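Local coordinates for uncharacterized protein (Bacteroides ovatus, PDB 4IRT) that is of unknown function but probably folds as a BNR-repeat beta-propeller and may act on sialic acid-containing glycans as a neuraminidase, at residues S17-V22 and S38-D43; Y130-S133 and L137-V140; E227-E230 and S236-E239; A267-E272 and T300-K305; V320-E325 and K376-H381. All blocks are in the same frame, centred on the assembly; numbering follows the deposited sequence.

Contact 1 of 5, residues S17-V22 and S38-D43; sequences SVNTTV and SYYDND. With EDO (1,2-ethanediol), chain I.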
# COMPACT_ATOMS: atom_id res chain seq x y z
N SER A 17 15.05 -0.88 -3.11
CA SER A 17 13.82 -1.46 -2.55
C SER A 17 12.60 -1.34 -3.47
O SER A 17 11.49 -1.51 -3.02
CB SER A 17 13.48 -0.79 -1.21
OG SER A 17 13.42 0.62 -1.35
N VAL A 18 12.82 -1.06 -4.76
CA VAL A 18 11.73 -0.84 -5.70
C VAL A 18 10.68 -1.96 -5.73
O VAL A 18 9.47 -1.70 -5.88
CB VAL A 18 12.26 -0.47 -7.12
CG1 VAL A 18 12.87 -1.67 -7.83
CG2 VAL A 18 11.15 0.17 -7.95
N ASN A 19 11.12 -3.20 -5.54
CA ASN A 19 10.17 -4.32 -5.55
C ASN A 19 9.44 -4.50 -4.24
O ASN A 19 8.47 -5.25 -4.19
CB ASN A 19 10.89 -5.63 -5.86
CG ASN A 19 11.20 -5.82 -7.33
OD1 ASN A 19 10.54 -5.28 -8.22
ND2 ASN A 19 12.20 -6.63 -7.59
N THR A 20 9.89 -3.81 -3.18
CA THR A 20 9.46 -4.11 -1.81
C THR A 20 9.10 -2.83 -1.01
O THR A 20 9.63 -2.58 0.07
CB THR A 20 10.56 -4.89 -1.07
OG1 THR A 20 11.78 -4.10 -1.06
CG2 THR A 20 10.84 -6.23 -1.73
N THR A 21 8.24 -1.97 -1.55
CA THR A 21 7.76 -0.83 -0.78
C THR A 21 6.35 -1.13 -0.28
O THR A 21 5.63 -2.00 -0.81
CB THR A 21 7.73 0.49 -1.57
OG1 THR A 21 6.55 0.54 -2.38
CG2 THR A 21 9.01 0.67 -2.42
N VAL A 22 5.96 -0.42 0.77
CA VAL A 22 4.68 -0.62 1.43
C VAL A 22 3.53 -0.19 0.51
O VAL A 22 2.40 -0.64 0.68
CB VAL A 22 4.64 0.16 2.78
CG1 VAL A 22 4.49 1.66 2.54
CG2 VAL A 22 3.54 -0.35 3.68
N SER A 38 4.03 -9.50 -9.55
CA SER A 38 4.78 -8.66 -10.47
C SER A 38 6.01 -8.14 -9.76
O SER A 38 5.97 -7.88 -8.57
CB SER A 38 3.92 -7.47 -11.00
OG SER A 38 3.44 -6.64 -9.96
N TYR A 39 7.08 -7.99 -10.53
CA TYR A 39 8.34 -7.47 -10.03
C TYR A 39 9.23 -7.10 -11.17
O TYR A 39 8.94 -7.44 -12.34
CB TYR A 39 9.05 -8.49 -9.15
CG TYR A 39 9.35 -9.80 -9.81
CD1 TYR A 39 8.43 -10.84 -9.76
CD2 TYR A 39 10.59 -10.04 -10.40
CE1 TYR A 39 8.72 -12.08 -10.32
CE2 TYR A 39 10.89 -11.28 -10.96
CZ TYR A 39 9.92 -12.27 -10.93
OH TYR A 39 10.20 -13.50 -11.46
N TYR A 40 10.31 -6.37 -10.85
CA TYR A 40 11.37 -6.14 -11.80
C TYR A 40 12.48 -7.18 -11.63
O TYR A 40 12.94 -7.43 -10.51
CB TYR A 40 11.98 -4.77 -11.60
CG TYR A 40 11.09 -3.58 -11.87
CD1 TYR A 40 10.72 -3.24 -13.16
CD2 TYR A 40 10.70 -2.73 -10.83
CE1 TYR A 40 9.92 -2.14 -13.40
CE2 TYR A 40 9.90 -1.62 -11.05
CZ TYR A 40 9.54 -1.30 -12.36
OH TYR A 40 8.76 -0.19 -12.65
N ASP A 41 12.92 -7.74 -12.74
CA ASP A 41 14.07 -8.63 -12.75
C ASP A 41 15.38 -7.85 -12.67
O ASP A 41 15.39 -6.62 -12.65
CB ASP A 41 13.98 -9.63 -13.91
CG ASP A 41 14.36 -9.06 -15.26
OD1 ASP A 41 14.90 -7.93 -15.38
OD2 ASP A 41 14.11 -9.78 -16.27
N ASN A 42 16.50 -8.55 -12.56
CA ASN A 42 17.77 -7.87 -12.36
C ASN A 42 18.20 -6.96 -13.50
O ASN A 42 19.04 -6.08 -13.30
CB ASN A 42 18.90 -8.88 -12.10
CG ASN A 42 20.05 -8.24 -11.32
OD1 ASN A 42 19.83 -7.57 -10.31
ND2 ASN A 42 21.26 -8.47 -11.78
N ASP A 43 17.65 -7.19 -14.68
CA ASP A 43 17.90 -6.31 -15.83
C ASP A 43 16.93 -5.13 -15.94
O ASP A 43 16.98 -4.34 -16.91
CB ASP A 43 17.82 -7.14 -17.11
CG ASP A 43 18.89 -8.23 -17.15
OD1 ASP A 43 20.04 -7.98 -16.74
OD2 ASP A 43 18.59 -9.33 -17.62
C1 EDO I . 19.39 -2.11 -13.59
O1 EDO I . 20.35 -1.06 -13.63
C2 EDO I . 19.82 -3.23 -14.52
O2 EDO I . 20.75 -4.05 -13.81
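Asn19 turns its carboxamide toward the backbone of Tyr40 and grips it at two points. The Tyr40 N-H donates to Asn19 OD1 over 2.9 Å, almost perfectly straight at 178°, although the donor lies tilted from the plane of the side-chain carbonyl. In return, Asn19 ND2 gives a proton to Tyr40 O at 3.1 Å; here the acceptor lies in the amide plane and the N-H meets a lone pair of the carbonyl. Asparagine suits this place because its side chain carries a donor and an acceptor side by side, much as a neighbouring strand would present its peptide group. With CG anti to the carbonyl carbon (chi1 -78°), the amide swings out from the type I turn of Ser17 to Thr20 and reaches the end of strand 34-40. The amide oxygen OD1 of Asn19 also lies beside the Tyr39 methylene, 3.7 Å from Tyr39 CB.

Beyond the amide, the contact becomes apolar. Val18 CG2 lies 3.8 Å from Tyr40 CE2, the valine and tyrosine side chains crossing at about a right angle. The Tyr40 hydroxyl looks elsewhere, to the carbonyl of Asn74. Farther along, an ethanediol, probably from the crystallisation liquor, donates through O2 to Asn42 O.

Because all four touching residues are buried, the two hydrogen bonds of the carboxamide replace lost solvent with fixed partners for the peptide N-H and C=O of Tyr40. They also hold the Asn19 carboxamide against rotation, so that a turn outside any strand is tied specifically to a blade strand of the probable propeller.

Contact 2 of 5, residues Y130-S133 and L137-V140; sequences YPLS and LLFV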
# COMPACT_ATOMS: atom_id res chain seq x y z
N TYR A 130 -7.38 -0.50 -6.67
CA TYR A 130 -8.27 -1.12 -5.69
C TYR A 130 -9.46 -1.67 -6.43
O TYR A 130 -10.00 -1.02 -7.35
CB TYR A 130 -8.73 -0.12 -4.62
CG TYR A 130 -7.58 0.61 -3.97
CD1 TYR A 130 -6.92 0.07 -2.88
CD2 TYR A 130 -7.10 1.82 -4.50
CE1 TYR A 130 -5.85 0.72 -2.30
CE2 TYR A 130 -6.01 2.46 -3.95
CZ TYR A 130 -5.39 1.91 -2.85
OH TYR A 130 -4.31 2.52 -2.29
N PRO A 131 -9.92 -2.87 -6.04
CA PRO A 131 -11.10 -3.43 -6.68
C PRO A 131 -12.39 -2.92 -6.05
O PRO A 131 -12.46 -2.78 -4.83
CB PRO A 131 -10.94 -4.93 -6.40
CG PRO A 131 -10.36 -4.94 -5.05
CD PRO A 131 -9.43 -3.74 -4.97
N LEU A 132 -13.40 -2.67 -6.87
CA LEU A 132 -14.68 -2.17 -6.42
C LEU A 132 -15.68 -3.31 -6.57
O LEU A 132 -15.43 -4.27 -7.31
CB LEU A 132 -15.14 -1.00 -7.30
CG LEU A 132 -14.23 0.23 -7.25
CD1 LEU A 132 -14.78 1.28 -8.21
CD2 LEU A 132 -14.14 0.77 -5.83
N SER A 133 -16.81 -3.18 -5.89
CA SER A 133 -17.87 -4.18 -6.01
C SER A 133 -18.32 -4.30 -7.46
O SER A 133 -18.38 -3.31 -8.17
CB SER A 133 -19.06 -3.82 -5.12
OG SER A 133 -18.77 -4.24 -3.81
N LEU A 137 -12.77 -1.26 -11.33
CA LEU A 137 -11.55 -0.93 -10.59
C LEU A 137 -11.48 0.54 -10.25
O LEU A 137 -12.07 1.38 -10.94
CB LEU A 137 -10.28 -1.30 -11.37
CG LEU A 137 -10.06 -2.76 -11.70
CD1 LEU A 137 -8.71 -2.95 -12.38
CD2 LEU A 137 -10.21 -3.61 -10.45
N LEU A 138 -10.76 0.84 -9.17
CA LEU A 138 -10.36 2.20 -8.82
C LEU A 138 -8.87 2.35 -9.06
O LEU A 138 -8.11 1.43 -8.81
CB LEU A 138 -10.63 2.45 -7.34
CG LEU A 138 -10.83 3.90 -6.94
CD1 LEU A 138 -12.19 4.41 -7.39
CD2 LEU A 138 -10.68 4.04 -5.43
N PHE A 139 -8.46 3.53 -9.55
CA PHE A 139 -7.06 3.86 -9.68
C PHE A 139 -6.84 5.19 -9.01
O PHE A 139 -7.59 6.13 -9.22
CB PHE A 139 -6.64 3.94 -11.12
CG PHE A 139 -5.14 4.17 -11.34
CD1 PHE A 139 -4.22 3.17 -11.07
CD2 PHE A 139 -4.69 5.35 -11.90
CE1 PHE A 139 -2.86 3.35 -11.35
CE2 PHE A 139 -3.35 5.54 -12.18
CZ PHE A 139 -2.44 4.55 -11.91
N VAL A 140 -5.79 5.26 -8.22
CA VAL A 140 -5.42 6.48 -7.55
C VAL A 140 -3.95 6.75 -7.81
O VAL A 140 -3.13 5.82 -7.84
CB VAL A 140 -5.67 6.45 -6.03
CG1 VAL A 140 -5.22 7.76 -5.41
CG2 VAL A 140 -7.14 6.22 -5.74
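Tyr130 lays its CB beside CB of Leu138, 4.2 Å away, and sends its ring on along the sheet toward Val140, where CE2 and Val140 CG2 approach obliquely. Tyr130 and Leu138 face each other in a beta hairpin, strands 124-131 and 137-143, which begins one four-stranded antiparallel sheet of the probable propeller. They form a hydrogen-bonded pair: Tyr130 N donates to Leu138 O at 3.0 Å, and Leu138 N to Tyr130 O at 2.7 Å.

One residue further on, Pro131 and Leu137 make a non-hydrogen-bonded pair whose side chains lie on the other face of the sheet. Proline has no N-H to offer, and in such a pair none is asked of it toward the opposite strand. Leu137 leans back over it, with CD2 3.9 Å from Pro131 CA, while helix 371-377 touches the proline through Glu372 and Lys375.

Leu132, already past the strand, returns to the side of Tyr130 and Leu138. Its CG stands anti to the carbonyl carbon (chi1 -63°), which carries the two methyls over the opposite strand: CD1 comes within 3.8 Å of Leu137 O, and CD2 packs near CB of Leu138. Leu138 takes the other course, with CG anti to the backbone N, and passes obliquely across Leu132. Branched aliphatic chains fit this buried face, where Leu183 and Val185 of strand 178-185 also touch the Tyr130 side chain. At the hairpin end of this layer, Leu132 CD1 and Leu138 CD1 meet at 4.1 Å.

Contact 3 of 5, residues E227-E230 and S236-E239; sequences ERYE and SNAE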
# COMPACT_ATOMS: atom_id res chain seq x y z
N GLU A 227 -21.53 12.83 9.07
CA GLU A 227 -21.65 14.01 8.23
C GLU A 227 -21.12 13.73 6.83
O GLU A 227 -20.08 13.08 6.65
CB GLU A 227 -20.89 15.22 8.81
CG GLU A 227 -21.30 15.61 10.22
CD GLU A 227 -20.54 14.86 11.31
OE1 GLU A 227 -19.91 13.79 11.02
OE2 GLU A 227 -20.58 15.32 12.47
N ARG A 228 -21.82 14.22 5.84
CA ARG A 228 -21.29 14.25 4.48
C ARG A 228 -20.31 15.40 4.33
O ARG A 228 -20.62 16.53 4.66
CB ARG A 228 -22.40 14.46 3.48
CG ARG A 228 -21.90 14.42 2.06
CD ARG A 228 -23.05 14.32 1.09
NE ARG A 228 -22.68 14.96 -0.16
CZ ARG A 228 -23.53 15.22 -1.15
NH1 ARG A 228 -24.82 14.89 -1.04
NH2 ARG A 228 -23.08 15.81 -2.25
N TYR A 229 -19.13 15.12 3.82
CA TYR A 229 -18.17 16.19 3.52
C TYR A 229 -18.63 17.14 2.41
O TYR A 229 -19.20 16.71 1.38
CB TYR A 229 -16.85 15.59 3.04
CG TYR A 229 -15.91 15.09 4.10
CD1 TYR A 229 -15.12 15.98 4.81
CD2 TYR A 229 -15.70 13.72 4.29
CE1 TYR A 229 -14.21 15.53 5.73
CE2 TYR A 229 -14.78 13.26 5.22
CZ TYR A 229 -14.01 14.17 5.93
OH TYR A 229 -13.08 13.74 6.86
N GLU A 230 -18.38 18.42 2.61
CA GLU A 230 -18.38 19.36 1.50
C GLU A 230 -16.98 19.27 0.91
O GLU A 230 -15.99 19.48 1.63
CB GLU A 230 -18.70 20.76 1.99
CG GLU A 230 -20.06 20.78 2.68
CD GLU A 230 -20.71 22.16 2.73
OE1 GLU A 230 -20.68 22.89 1.70
OE2 GLU A 230 -21.27 22.50 3.79
N SER A 236 -9.12 22.38 7.52
CA SER A 236 -10.15 22.84 8.43
C SER A 236 -11.31 21.87 8.63
O SER A 236 -11.83 21.82 9.73
CB SER A 236 -10.69 24.21 8.01
OG SER A 236 -11.34 24.10 6.77
N ASN A 237 -11.74 21.14 7.60
CA ASN A 237 -12.95 20.30 7.70
C ASN A 237 -12.68 18.81 7.79
O ASN A 237 -13.61 18.02 7.98
CB ASN A 237 -13.96 20.63 6.56
CG ASN A 237 -13.41 20.35 5.17
OD1 ASN A 237 -12.21 20.46 4.94
ND2 ASN A 237 -14.28 20.00 4.24
N ALA A 238 -11.42 18.42 7.65
CA ALA A 238 -11.07 17.01 7.69
C ALA A 238 -11.45 16.40 9.04
O ALA A 238 -11.38 17.09 10.06
CB ALA A 238 -9.58 16.83 7.46
N GLU A 239 -11.80 15.11 9.03
CA GLU A 239 -11.97 14.35 10.23
C GLU A 239 -10.59 13.94 10.73
O GLU A 239 -9.85 13.28 10.00
CB GLU A 239 -12.85 13.11 10.02
CG GLU A 239 -13.03 12.34 11.33
CD GLU A 239 -13.92 11.12 11.26
OE1 GLU A 239 -14.45 10.76 10.17
OE2 GLU A 239 -14.08 10.51 12.36
O HOH W 1 -17.30 19.43 5.32
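Tyr229 drives its ring across to the segment Ser236-Glu239, joining two parts of the long loop between strands 206-214 and 239-242 of one antiparallel sheet in the probable beta-propeller. The inner part is tight. Glu239 N donates to Tyr229 OH at 2.9 Å, arriving at the ring edge and in its plane, and the same oxygen lies 3.2 Å from Glu239 CB. Tyr229 OH in turn bonds to the carbonyl of Tyr211, so one phenol oxygen both accepts from and donates to backbone groups; tyrosine is well fitted for this because its rigid ring carries that hydroxyl to a buried place. Beside the hydroxyl, at the ring edge and near its plane, CE1 meets Asn237 O at 3.4 Å. The Glu239 chain is extended beyond CG, and its carboxylate is hydrogen-bonded by Thr224 and Trp290.

The outer part is looser and depends on water. Glu230 is exposed, and its carboxylate turns from the contact; Asn237 is partly exposed, its amide standing nearly perpendicular to the Tyr229 ring. Its OD1 accepts from the backbone N of Lys234. A water links the two segments, accepting from Glu230 N at 3.1 Å and from Asn237 ND2 at 3.3 Å.

Contact 4 of 5, residues A267-E272 and T300-K305; sequences ATYWRE and TPFTLK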
# COMPACT_ATOMS: atom_id res chain seq x y z
N ALA A 267 -2.30 1.63 10.11
CA ALA A 267 -1.02 1.20 10.69
C ALA A 267 0.09 2.17 10.32
O ALA A 267 0.26 2.53 9.15
CB ALA A 267 -0.67 -0.20 10.22
N THR A 268 0.82 2.62 11.32
CA THR A 268 1.86 3.60 11.12
C THR A 268 2.81 3.59 12.31
O THR A 268 2.83 2.62 13.09
CB THR A 268 1.29 5.03 10.83
OG1 THR A 268 2.36 5.90 10.47
CG2 THR A 268 0.56 5.62 12.06
N TYR A 269 3.64 4.64 12.42
CA TYR A 269 4.50 4.82 13.57
C TYR A 269 4.76 6.30 13.90
O TYR A 269 4.62 7.18 13.06
CB TYR A 269 5.82 4.03 13.46
CG TYR A 269 6.80 4.42 12.34
CD1 TYR A 269 7.57 5.58 12.42
CD2 TYR A 269 6.98 3.60 11.24
CE1 TYR A 269 8.47 5.92 11.42
CE2 TYR A 269 7.89 3.91 10.21
CZ TYR A 269 8.62 5.07 10.30
OH TYR A 269 9.52 5.41 9.33
N TRP A 270 5.08 6.54 15.17
CA TRP A 270 5.51 7.84 15.68
C TRP A 270 6.07 7.65 17.11
O TRP A 270 5.86 6.60 17.73
CB TRP A 270 4.35 8.87 15.63
CG TRP A 270 3.20 8.60 16.62
CD1 TRP A 270 3.17 8.92 17.95
CD2 TRP A 270 1.92 8.03 16.32
NE1 TRP A 270 1.96 8.55 18.50
CE2 TRP A 270 1.18 8.00 17.53
CE3 TRP A 270 1.32 7.56 15.15
CZ2 TRP A 270 -0.11 7.50 17.59
CZ3 TRP A 270 0.03 7.04 15.23
CH2 TRP A 270 -0.66 7.01 16.43
N ARG A 271 6.77 8.65 17.64
CA ARG A 271 7.37 8.54 18.99
C ARG A 271 6.48 9.03 20.13
O ARG A 271 5.56 9.85 19.95
CB ARG A 271 8.72 9.28 19.07
CG ARG A 271 8.66 10.81 19.03
CD ARG A 271 10.04 11.44 19.26
NE ARG A 271 9.94 12.89 19.09
CZ ARG A 271 9.53 13.74 20.03
NH1 ARG A 271 9.20 13.31 21.25
NH2 ARG A 271 9.40 15.04 19.76
N GLU A 272 6.71 8.48 21.31
CA GLU A 272 6.16 9.07 22.55
C GLU A 272 6.76 10.46 22.80
O GLU A 272 7.90 10.74 22.42
CB GLU A 272 6.44 8.15 23.74
CG GLU A 272 5.75 6.81 23.68
CD GLU A 272 4.25 6.93 23.76
OE1 GLU A 272 3.61 7.26 22.73
OE2 GLU A 272 3.70 6.70 24.86
N THR A 300 15.58 1.45 20.50
CA THR A 300 16.61 2.05 19.67
C THR A 300 16.06 3.27 18.92
O THR A 300 15.15 3.13 18.10
CB THR A 300 17.15 1.03 18.66
OG1 THR A 300 17.43 -0.18 19.36
CG2 THR A 300 18.41 1.53 17.95
N PRO A 301 16.59 4.46 19.23
CA PRO A 301 16.13 5.69 18.62
C PRO A 301 16.54 5.83 17.18
O PRO A 301 17.53 5.24 16.75
CB PRO A 301 16.82 6.79 19.44
CG PRO A 301 18.03 6.13 20.03
CD PRO A 301 17.60 4.71 20.29
N PHE A 302 15.74 6.60 16.43
CA PHE A 302 16.17 7.15 15.16
C PHE A 302 15.31 8.37 14.90
O PHE A 302 14.33 8.60 15.61
CB PHE A 302 16.07 6.14 13.99
CG PHE A 302 14.67 5.80 13.56
CD1 PHE A 302 14.01 6.53 12.57
CD2 PHE A 302 14.02 4.70 14.11
CE1 PHE A 302 12.73 6.17 12.16
CE2 PHE A 302 12.73 4.35 13.72
CZ PHE A 302 12.09 5.07 12.74
N THR A 303 15.69 9.14 13.89
CA THR A 303 14.91 10.31 13.49
C THR A 303 14.81 10.33 12.00
O THR A 303 15.72 9.86 11.30
CB THR A 303 15.51 11.63 14.02
OG1 THR A 303 14.60 12.71 13.73
CG2 THR A 303 16.89 11.93 13.42
N LEU A 304 13.68 10.83 11.51
CA LEU A 304 13.45 10.97 10.07
C LEU A 304 14.15 12.20 9.49
O LEU A 304 14.50 12.22 8.30
CB LEU A 304 11.95 11.08 9.80
CG LEU A 304 11.07 9.90 10.23
CD1 LEU A 304 9.58 10.18 10.03
CD2 LEU A 304 11.52 8.67 9.45
N LYS A 305 14.33 13.23 10.32
CA LYS A 305 14.94 14.49 9.88
C LYS A 305 16.35 14.27 9.33
O LYS A 305 17.13 13.50 9.90
CB LYS A 305 14.97 15.48 11.05
CG LYS A 305 15.49 16.88 10.70
CD LYS A 305 15.32 17.85 11.88
CE LYS A 305 15.69 19.29 11.48
NZ LYS A 305 15.70 20.25 12.63
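Tyr269 and Phe302 meet ring to ring: the edge of the phenylalanine is turned toward the face of the tyrosine in an offset edge-to-face pair. The centroids lie 6.0 Å apart and the planes stand at 76°, with Phe302 CZ leading and reaching Tyr269 CE1 at 3.9 Å. Leu304 adds the second touch, its CD2 methyl lying 3.8 Å from Tyr269 OH. The same methyl lies in the plane of the Phe302 ring, at its edge, so the tyrosine is met by a neighbouring pair of apolar groups from one short loop segment. No hydrogen bond crosses between the segments; the contact is a matter of shape and aromatic attraction, for which a large flat residue on each side is apt.

Torsions help explain how the two rings meet. In both aromatic residues CG takes the position between the backbone N and the carbonyl carbon (chi1 64° for Tyr269 and 70° for Phe302), which swings each ring out from its own backbone toward the other.

Further supports lie around this first shell. Pro278 of the adjacent strand 278-285 touches both aromatic side chains, and Ile251 and Ile312 pack on Tyr269. On the loop side, Glu249 is hydrogen-bonded to Leu304 N and Thr303 OG1, which probably helps to position the leucine beside the phenol. Strand 264-271 is an inner member of its four-stranded sheet, whereas residues 300-305 belong to the long connection leading to strand 318-322. The arrangement is thus a loop between successive antiparallel sheets folding back on the one it has just left, in keeping with a beta-propeller.

Contact 5 of 5, residues V320-E325 and K376-H381; sequences VVEGGE and KQRKLH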
# COMPACT_ATOMS: atom_id res chain seq x y z
N VAL A 320 -3.75 -7.01 8.58
CA VAL A 320 -5.07 -7.56 8.25
C VAL A 320 -5.82 -7.77 9.56
O VAL A 320 -5.20 -7.97 10.62
CB VAL A 320 -5.00 -8.85 7.42
CG1 VAL A 320 -4.39 -8.56 6.04
CG2 VAL A 320 -4.28 -9.98 8.15
N VAL A 321 -7.14 -7.67 9.47
CA VAL A 321 -8.00 -7.74 10.63
C VAL A 321 -9.11 -8.78 10.42
O VAL A 321 -9.65 -8.94 9.32
CB VAL A 321 -8.61 -6.37 10.93
CG1 VAL A 321 -9.41 -6.37 12.24
CG2 VAL A 321 -7.53 -5.31 10.98
N GLU A 322 -9.44 -9.47 11.51
CA GLU A 322 -10.54 -10.43 11.55
C GLU A 322 -11.33 -10.17 12.84
O GLU A 322 -10.94 -10.61 13.92
CB GLU A 322 -9.97 -11.85 11.53
CG GLU A 322 -10.91 -12.98 11.98
CD GLU A 322 -12.15 -13.09 11.13
OE1 GLU A 322 -13.14 -12.39 11.41
OE2 GLU A 322 -12.15 -13.92 10.19
N GLY A 323 -12.40 -9.39 12.75
CA GLY A 323 -13.26 -9.14 13.92
C GLY A 323 -12.55 -8.69 15.19
O GLY A 323 -12.76 -9.25 16.27
N GLY A 324 -11.72 -7.66 15.07
CA GLY A 324 -10.97 -7.16 16.21
C GLY A 324 -9.59 -7.80 16.37
O GLY A 324 -8.72 -7.23 17.02
N GLU A 325 -9.38 -8.97 15.78
CA GLU A 325 -8.10 -9.66 15.84
C GLU A 325 -7.20 -9.06 14.75
O GLU A 325 -7.61 -8.89 13.63
CB GLU A 325 -8.30 -11.14 15.67
CG GLU A 325 -7.02 -11.93 15.63
CD GLU A 325 -7.27 -13.42 15.60
OE1 GLU A 325 -8.34 -13.87 15.13
OE2 GLU A 325 -6.37 -14.15 16.02
N LYS A 376 -11.13 -12.78 0.65
CA LYS A 376 -11.96 -13.88 0.13
C LYS A 376 -11.71 -15.17 0.86
O LYS A 376 -12.64 -15.96 1.03
CB LYS A 376 -11.71 -14.10 -1.36
CG LYS A 376 -11.92 -12.90 -2.25
CD LYS A 376 -13.38 -12.60 -2.49
CE LYS A 376 -13.52 -11.40 -3.41
NZ LYS A 376 -14.93 -11.18 -3.85
N GLN A 377 -10.48 -15.42 1.30
CA GLN A 377 -10.12 -16.72 1.87
C GLN A 377 -9.49 -16.71 3.27
O GLN A 377 -9.22 -17.76 3.83
CB GLN A 377 -9.22 -17.49 0.89
CG GLN A 377 -9.88 -17.76 -0.45
CD GLN A 377 -9.10 -18.76 -1.28
OE1 GLN A 377 -8.52 -19.69 -0.73
NE2 GLN A 377 -9.09 -18.58 -2.59
N ARG A 378 -9.34 -15.52 3.86
CA ARG A 378 -8.66 -15.34 5.14
C ARG A 378 -7.31 -16.04 5.22
O ARG A 378 -6.97 -16.64 6.24
CB ARG A 378 -9.58 -15.76 6.32
CG ARG A 378 -10.80 -14.87 6.42
CD ARG A 378 -10.43 -13.55 7.03
NE ARG A 378 -11.63 -12.76 7.29
CZ ARG A 378 -12.14 -11.86 6.47
NH1 ARG A 378 -11.54 -11.55 5.33
NH2 ARG A 378 -13.25 -11.24 6.82
N LYS A 379 -6.54 -15.93 4.16
CA LYS A 379 -5.13 -16.35 4.13
C LYS A 379 -4.28 -15.11 3.92
O LYS A 379 -4.69 -14.21 3.17
CB LYS A 379 -4.89 -17.33 3.00
CG LYS A 379 -5.52 -18.68 3.24
CD LYS A 379 -5.41 -19.55 2.01
CE LYS A 379 -5.79 -20.99 2.31
NZ LYS A 379 -5.42 -21.89 1.19
N LEU A 380 -3.14 -15.06 4.62
CA LEU A 380 -2.20 -13.94 4.51
C LEU A 380 -0.95 -14.39 3.79
O LEU A 380 -0.14 -15.19 4.34
CB LEU A 380 -1.81 -13.41 5.90
CG LEU A 380 -0.86 -12.22 6.00
CD1 LEU A 380 -1.46 -11.04 5.24
CD2 LEU A 380 -0.59 -11.87 7.46
N HIS A 381 -0.80 -13.90 2.58
CA HIS A 381 0.36 -14.17 1.75
C HIS A 381 1.08 -12.86 1.56
O HIS A 381 0.45 -11.84 1.21
CB HIS A 381 -0.05 -14.74 0.40
CG HIS A 381 -0.52 -16.17 0.47
ND1 HIS A 381 -0.67 -16.94 -0.66
CD2 HIS A 381 -0.88 -16.96 1.51
CE1 HIS A 381 -1.10 -18.15 -0.33
NE2 HIS A 381 -1.25 -18.19 0.99
O HOH W 2 -14.79 -11.60 9.47
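Arg378 and Glu322 are brought together by bends in both chains. Glu322 leaves the backbone with CG anti to N (chi1 162°) and then folds at chi2, while Arg378 has CG anti to the carbonyl carbon and also folds at chi2 (-77°); the two side chains cross at about a right angle. Arg378 NE donates to Glu322 OE2 at 3.2 Å, a salt bridge in which the oxygen lies in the guanidinium plane but is itself met from above the carboxylate plane. A water completes a second route, donating to Glu322 OE1 at 2.7 Å and accepting from Arg378 NH2 at 3.1 Å. Because Glu322 was modelled in two conformers, this pairing may hold only part of the time.

The bridge ties the type I' turn of Glu322 to Glu325, which connects strands 318-322 and 325-330 in the last four-stranded sheet of the probable propeller, to the end of helix 371-377. Gly323 and Gly324 suit the positive phi angles of that turn. Arg378 has positive phi as the chain leaves that helix; its NH1 also bonds to Trp374 O and forms a salt bridge with Glu187. Deeper in, apolar groups take over: Leu380 CD1 packs against Val320 CG1 at 3.9 Å, with Val320 CG2 slightly farther off.

Followed from the N terminus, the five contacts come strictly in series, each closing before the next opens, so none nests in or crosses another. Contact 1 closes a short loop through strand 28-31, fastening the preceding turn to strand 34-40. Contact 2 is a hairpin in the sheet of residues 124-167, and contact 3 pinches the loop leading into strand 239-242. Contact 4 folds a later connection onto strand 264-271, and contact 5, the longest closure, joins the last sheet to the helix 371-377 end. Contacts 1 and 3 lie on opposite sides of the chain's centre, with centres about 37 Å apart. Together they bind loops, sheets and a helix around the probable propeller.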